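Local coordinates for protein acid phosphatase (Bacillus anthracis, PDB 2I33) that probably hydrolyses phosphate monoesters at acidic pH, as a magnesium-binding class C acid phosphatase of the HAD superfamily, at residues Asp119-Ile123 with Val168-His172; Gly160-Arg165 with Ser183-Asp189. All coordinates share one frame; numbering follows the deposited sequence.

Contact 1: residues Asp119-Ile123 with Val168-His172; sequences DIYYI and VSQTH
A His-carboxylate hydrogen bond between His172 and Asp119 pins one end of a helix-on-sheet interface, and the side chains of Tyr121, Ile123 and Val168 fill the rest. His172 NE2 donates to Asp119 OD2 over 2.7 Å at 155°, and OD2 accepts through its anti lone pair, close to the imidazole plane. The carboxylate itself is turned 61° from that plane. On the far side of the imidazole, ND1 and Thr171 OG1 stand 2.7 Å apart in a hydrogen bond that either could donate, so partners at both nitrogens fix the rotation of the ring. Lys59 forms a salt bridge with the same OD2, which would offset the negative charge of Asp119. In the Rossmann-like fold of the HAD family, strand 119-125 lies inside the parallel sheet and helix 162-171 covers it. In Tyr121, CG stands anti to the carbonyl carbon (chi1 -65°), which sets the ring where both Val168 and the imidazole of His172 can touch it. The edge of its ring points at the imidazole face in a T-shaped pair with centroids 5.1 Å apart. Val168, beta-branched and compact, lays CG2 over one phenol face, 4.1 Å from the ring centroid, a CH-pi contact, while its CG1 reaches Tyr121 CD2 at 3.8 Å. Further along the strand, Ile123 CD1 meets the same methyl, Val168 CG2, at 4.3 Å.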
loop_
_atom_site.group_PDB
_atom_site.type_symbol
_atom_site.label_atom_id
_atom_site.label_comp_id
_atom_site.label_asym_id
_atom_site.label_seq_id
_atom_site.Cartn_x
_atom_site.Cartn_y
_atom_site.Cartn_z
ATOM N N ASP A 119 -15.994 -7.397 -19.954
ATOM C CA ASP A 119 -15.701 -8.698 -19.395
ATOM C C ASP A 119 -14.635 -8.635 -18.304
ATOM O O ASP A 119 -13.677 -7.870 -18.379
ATOM C CB ASP A 119 -15.258 -9.686 -20.485
ATOM C CG ASP A 119 -16.428 -10.236 -21.297
ATOM O OD1 ASP A 119 -17.523 -10.391 -20.702
ATOM O OD2 ASP A 119 -16.236 -10.539 -22.511
ATOM N N ILE A 120 -14.828 -9.464 -17.289
ATOM C CA ILE A 120 -13.907 -9.564 -16.167
ATOM C C ILE A 120 -13.251 -10.927 -16.193
ATOM O O ILE A 120 -13.930 -11.950 -16.322
ATOM C CB ILE A 120 -14.686 -9.419 -14.854
ATOM C CG1 ILE A 120 -15.355 -8.033 -14.826
ATOM C CG2 ILE A 120 -13.794 -9.666 -13.646
ATOM C CD1 ILE A 120 -16.471 -7.934 -13.827
ATOM N N TYR A 121 -11.924 -10.950 -16.058
ATOM C CA TYR A 121 -11.186 -12.198 -15.880
ATOM C C TYR A 121 -10.443 -12.171 -14.586
ATOM O O TYR A 121 -9.683 -11.255 -14.318
ATOM C CB TYR A 121 -10.252 -12.463 -17.033
ATOM C CG TYR A 121 -11.125 -12.677 -18.222
ATOM C CD1 TYR A 121 -11.710 -13.909 -18.452
ATOM C CD2 TYR A 121 -11.471 -11.616 -19.052
ATOM C CE1 TYR A 121 -12.585 -14.091 -19.513
ATOM C CE2 TYR A 121 -12.320 -11.778 -20.093
ATOM C CZ TYR A 121 -12.879 -13.009 -20.332
ATOM O OH TYR A 121 -13.734 -13.146 -21.403
ATOM N N TYR A 122 -10.747 -13.156 -13.760
ATOM C CA TYR A 122 -10.054 -13.339 -12.493
ATOM C C TYR A 122 -8.925 -14.326 -12.756
ATOM O O TYR A 122 -9.153 -15.523 -12.831
ATOM C CB TYR A 122 -10.980 -13.896 -11.417
ATOM C CG TYR A 122 -12.245 -13.094 -11.207
ATOM C CD1 TYR A 122 -12.240 -11.953 -10.455
ATOM C CD2 TYR A 122 -13.459 -13.495 -11.778
ATOM C CE1 TYR A 122 -13.383 -11.227 -10.240
ATOM C CE2 TYR A 122 -14.598 -12.766 -11.584
ATOM C CZ TYR A 122 -14.560 -11.634 -10.808
ATOM O OH TYR A 122 -15.701 -10.903 -10.597
ATOM N N ILE A 123 -7.697 -13.816 -12.870
ATOM C CA ILE A 123 -6.537 -14.653 -13.120
ATOM C C ILE A 123 -5.814 -14.777 -11.786
ATOM O O ILE A 123 -5.233 -13.824 -11.316
ATOM C CB ILE A 123 -5.643 -14.049 -14.210
ATOM C CG1 ILE A 123 -6.458 -13.893 -15.499
ATOM C CG2 ILE A 123 -4.419 -14.944 -14.437
ATOM C CD1 ILE A 123 -5.715 -13.229 -16.646
ATOM N N VAL A 168 -6.472 -14.300 -22.673
ATOM C CA VAL A 168 -7.495 -13.269 -22.629
ATOM C C VAL A 168 -7.268 -12.236 -23.722
ATOM O O VAL A 168 -8.218 -11.803 -24.372
ATOM C CB VAL A 168 -7.557 -12.565 -21.276
ATOM C CG1 VAL A 168 -8.484 -11.359 -21.376
ATOM C CG2 VAL A 168 -8.058 -13.536 -20.233
ATOM N N SER A 169 -6.012 -11.827 -23.896
ATOM C CA SER A 169 -5.669 -10.769 -24.850
ATOM C C SER A 169 -5.967 -11.221 -26.269
ATOM O O SER A 169 -6.050 -10.398 -27.196
ATOM C CB SER A 169 -4.190 -10.375 -24.732
ATOM O OG SER A 169 -3.363 -11.311 -25.449
ATOM N N GLN A 170 -6.130 -12.530 -26.449
ATOM C CA GLN A 170 -6.504 -13.049 -27.758
ATOM C C GLN A 170 -7.882 -12.534 -28.175
ATOM O O GLN A 170 -8.097 -12.231 -29.323
ATOM C CB GLN A 170 -6.543 -14.577 -27.783
ATOM C CG GLN A 170 -5.206 -15.257 -27.513
ATOM C CD GLN A 170 -5.260 -16.756 -27.762
ATOM O OE1 GLN A 170 -6.170 -17.260 -28.471
ATOM N NE2 GLN A 170 -4.282 -17.487 -27.174
ATOM N N THR A 171 -8.801 -12.419 -27.218
ATOM C CA THR A 171 -10.196 -12.115 -27.525
ATOM C C THR A 171 -10.610 -10.748 -27.020
ATOM O O THR A 171 -11.635 -10.202 -27.425
ATOM C CB THR A 171 -11.078 -13.180 -26.895
ATOM O OG1 THR A 171 -10.669 -13.396 -25.541
ATOM C CG2 THR A 171 -10.959 -14.499 -27.712
ATOM N N HIS A 172 -9.811 -10.210 -26.119
ATOM C CA HIS A 172 -10.149 -8.971 -25.474
ATOM C C HIS A 172 -8.973 -8.040 -25.516
ATOM O O HIS A 172 -7.822 -8.463 -25.590
ATOM C CB HIS A 172 -10.549 -9.242 -24.030
ATOM C CG HIS A 172 -11.795 -10.053 -23.903
ATOM N ND1 HIS A 172 -11.838 -11.410 -24.170
ATOM C CD2 HIS A 172 -13.057 -9.695 -23.570
ATOM C CE1 HIS A 172 -13.078 -11.848 -24.018
ATOM N NE2 HIS A 172 -13.832 -10.829 -23.637
#

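Contact 2: residues Gly160-Arg165 with Ser183-Asp189; sequences GKEKRR and SDFTGFD
Lys161 NZ and Asp184 OD1 form a 2.7 Å salt bridge beside the magnesium site, in which the ammonium approaches from above the carboxylate plane. Position and neighbours are consistent with the motif III lysine and the second acid of motif IV (GDxxxD) of HAD phosphatases; Asp180, the first acid of that pattern, binds the magnesium ion. The chain of Lys161 runs extended beyond CG, long enough to carry NZ from the N-cap of helix 162-171 to Asp184, and also to a salt bridge with Asp65, another magnesium ligand. Asp184 is steadied in turn through OD2, which accepts from the backbone N of Asn181.

One turn into the helix, Arg165 ties down the loop that carries Asp184. Its chain bends at chi3 (-72°), bringing the guanidinium edge-on to Ser183 O, which NH1 reaches at 2.9 Å and 163°, the donor lying above the carbonyl plane. In the guanidinium plane, water 4 accepts from Arg165 NH1 and donates to Asp184 O, its oxygen 2.7 Å from that carbonyl O. Phe185 O sits over one guanidinium face, while the backbone of Lys161 and Glu162 covers the opposite one. The group is further held by Glu162, whose OE1 takes bonds from both NE and NH2 of Arg165 in the guanidinium plane, a side-on grip on a single oxygen. The bend of Glu162 at chi2 turns its carboxylate along the helix toward Arg165. The methyl CG2 of Thr186 packs against both partners, 3.4 Å from Arg165 NE.

Outermost, water joins Asp189 to the helix start. Gly160 has a positive phi (69°), easy for glycine, and a beta carbon here would point at Asp189 and crowd OD1. Water 2 accepts from Glu162 N and lies 2.8 Å from Asp189 OD2, to which it can donate.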
loop_
_atom_site.group_PDB
_atom_site.type_symbol
_atom_site.label_atom_id
_atom_site.label_comp_id
_atom_site.label_asym_id
_atom_site.label_seq_id
_atom_site.Cartn_x
_atom_site.Cartn_y
_atom_site.Cartn_z
ATOM N N GLY A 160 3.644 -18.673 -13.305
ATOM C CA GLY A 160 3.128 -17.331 -13.448
ATOM C C GLY A 160 1.783 -17.317 -14.131
ATOM O O GLY A 160 1.092 -18.332 -14.184
ATOM N N LYS A 161 1.437 -16.155 -14.678
ATOM C CA LYS A 161 0.117 -15.904 -15.244
ATOM C C LYS A 161 0.135 -15.478 -16.705
ATOM O O LYS A 161 -0.928 -15.266 -17.289
ATOM C CB LYS A 161 -0.563 -14.793 -14.444
ATOM C CG LYS A 161 -0.989 -15.231 -13.078
ATOM C CD LYS A 161 -1.392 -14.035 -12.251
ATOM C CE LYS A 161 -2.025 -14.468 -10.926
ATOM N NZ LYS A 161 -2.602 -13.332 -10.190
ATOM N N GLU A 162 1.319 -15.315 -17.282
ATOM C CA GLU A 162 1.388 -14.747 -18.626
ATOM C C GLU A 162 0.544 -15.553 -19.602
ATOM O O GLU A 162 -0.059 -14.981 -20.525
ATOM C CB GLU A 162 2.834 -14.617 -19.116
ATOM C CG GLU A 162 2.992 -13.883 -20.467
ATOM C CD GLU A 162 2.417 -12.459 -20.508
ATOM O OE1 GLU A 162 2.351 -11.742 -19.472
ATOM O OE2 GLU A 162 2.041 -12.041 -21.630
ATOM N N LYS A 163 0.501 -16.876 -19.436
ATOM C CA LYS A 163 -0.269 -17.728 -20.344
ATOM C C LYS A 163 -1.762 -17.375 -20.355
ATOM O O LYS A 163 -2.390 -17.317 -21.423
ATOM C CB LYS A 163 -0.069 -19.200 -19.978
ATOM C CG LYS A 163 -0.875 -20.176 -20.784
ATOM C CD LYS A 163 -0.441 -21.592 -20.474
ATOM C CE LYS A 163 -1.083 -22.580 -21.411
ATOM N NZ LYS A 163 -0.808 -23.969 -20.974
ATOM N N ARG A 164 -2.323 -17.151 -19.170
ATOM C CA ARG A 164 -3.732 -16.783 -19.064
ATOM C C ARG A 164 -3.993 -15.363 -19.581
ATOM O O ARG A 164 -5.010 -15.120 -20.230
ATOM C CB ARG A 164 -4.223 -16.979 -17.623
ATOM C CG ARG A 164 -4.400 -18.439 -17.293
ATOM C CD ARG A 164 -4.454 -18.643 -15.816
ATOM N NE ARG A 164 -3.106 -18.728 -15.240
ATOM C CZ ARG A 164 -2.846 -18.604 -13.938
ATOM N NH1 ARG A 164 -3.811 -18.330 -13.104
ATOM N NH2 ARG A 164 -1.603 -18.713 -13.503
ATOM N N ARG A 165 -3.076 -14.440 -19.298
ATOM C CA ARG A 165 -3.183 -13.059 -19.803
ATOM C C ARG A 165 -3.183 -13.080 -21.312
ATOM O O ARG A 165 -4.006 -12.427 -21.964
ATOM C CB ARG A 165 -2.009 -12.197 -19.353
ATOM C CG ARG A 165 -2.079 -11.775 -17.928
ATOM C CD ARG A 165 -1.042 -10.712 -17.581
ATOM N NE ARG A 165 0.319 -11.243 -17.522
ATOM C CZ ARG A 165 0.979 -11.544 -16.403
ATOM N NH1 ARG A 165 0.414 -11.434 -15.212
ATOM N NH2 ARG A 165 2.223 -11.995 -16.478
ATOM N N SER A 183 3.791 -9.678 -10.274
ATOM C CA SER A 183 3.562 -10.738 -11.271
ATOM C C SER A 183 2.076 -10.843 -11.700
ATOM O O SER A 183 1.732 -11.628 -12.589
ATOM C CB SER A 183 4.136 -12.091 -10.833
ATOM O OG SER A 183 3.750 -12.402 -9.534
ATOM N N ASP A 184 1.219 -10.030 -11.101
ATOM C CA ASP A 184 -0.159 -9.862 -11.590
ATOM C C ASP A 184 -0.235 -8.943 -12.810
ATOM O O ASP A 184 -1.298 -8.794 -13.416
ATOM C CB ASP A 184 -1.033 -9.300 -10.486
ATOM C CG ASP A 184 -1.085 -10.193 -9.262
ATOM O OD1 ASP A 184 -0.855 -11.421 -9.383
ATOM O OD2 ASP A 184 -1.357 -9.644 -8.170
ATOM N N PHE A 185 0.887 -8.302 -13.107
ATOM C CA PHE A 185 1.071 -7.486 -14.301
ATOM C C PHE A 185 2.111 -8.116 -15.181
ATOM O O PHE A 185 2.910 -8.938 -14.749
ATOM C CB PHE A 185 1.568 -6.110 -13.919
ATOM C CG PHE A 185 0.858 -5.538 -12.746
ATOM C CD1 PHE A 185 -0.520 -5.424 -12.764
ATOM C CD2 PHE A 185 1.529 -5.169 -11.616
ATOM C CE1 PHE A 185 -1.214 -4.888 -11.703
ATOM C CE2 PHE A 185 0.831 -4.664 -10.537
ATOM C CZ PHE A 185 -0.544 -4.547 -10.575
ATOM N N THR A 186 2.174 -7.643 -16.412
ATOM C CA THR A 186 3.147 -8.160 -17.351
ATOM C C THR A 186 4.547 -7.616 -17.040
ATOM O O THR A 186 4.709 -6.426 -16.760
ATOM C CB THR A 186 2.720 -7.754 -18.756
ATOM O OG1 THR A 186 2.485 -6.341 -18.780
ATOM C CG2 THR A 186 1.428 -8.448 -19.110
ATOM N N GLY A 187 5.546 -8.478 -17.112
ATOM C CA GLY A 187 6.940 -8.038 -17.084
ATOM C C GLY A 187 7.706 -8.114 -15.776
ATOM O O GLY A 187 8.782 -7.506 -15.658
ATOM N N PHE A 188 7.194 -8.876 -14.803
ATOM C CA PHE A 188 7.823 -8.963 -13.486
ATOM C C PHE A 188 7.981 -10.387 -12.938
ATOM O O PHE A 188 7.966 -10.596 -11.711
ATOM C CB PHE A 188 6.990 -8.152 -12.493
ATOM C CG PHE A 188 6.830 -6.718 -12.869
ATOM C CD1 PHE A 188 7.784 -5.769 -12.503
ATOM C CD2 PHE A 188 5.706 -6.300 -13.572
ATOM C CE1 PHE A 188 7.595 -4.410 -12.844
ATOM C CE2 PHE A 188 5.544 -4.977 -13.932
ATOM C CZ PHE A 188 6.493 -4.034 -13.572
ATOM N N ASP A 189 8.112 -11.363 -13.827
ATOM C CA ASP A 189 8.239 -12.762 -13.397
ATOM C C ASP A 189 9.658 -13.148 -13.005
ATOM O O ASP A 189 10.609 -13.016 -13.793
ATOM C CB ASP A 189 7.786 -13.712 -14.501
ATOM C CG ASP A 189 6.309 -13.606 -14.797
ATOM O OD1 ASP A 189 5.512 -13.594 -13.839
ATOM O OD2 ASP A 189 5.952 -13.560 -16.000
HETATM O O HOH W 1 2.978 -13.647 -13.998
HETATM O O HOH W 2 4.063 -15.572 -16.307
HETATM O O HOH W 3 5.051 -11.453 -17.641
HETATM O O HOH W 4 -2.371 -10.957 -14.553
#

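Helix 162-171 serves both contacts: contact 1 uses its C-terminal part, contact 2 its start, and their centres lie 13 Å apart. They meet at Ile123, where strand 119-125 nears the active site. Ile123 O lies 2.9 Å from Lys161 NZ, a probable hydrogen bond that would add a backbone partner to the ammonium of contact 2, while Ile123 CD1 packs 3.9 Å from Arg165 N. Contact 1 thus joins helix to sheet behind the catalytic end, the side chain of Ile123 being about 10 Å from the magnesium ion, whereas contact 2 borders the site directly, with the Asp184 side chain about 4 Å from the metal.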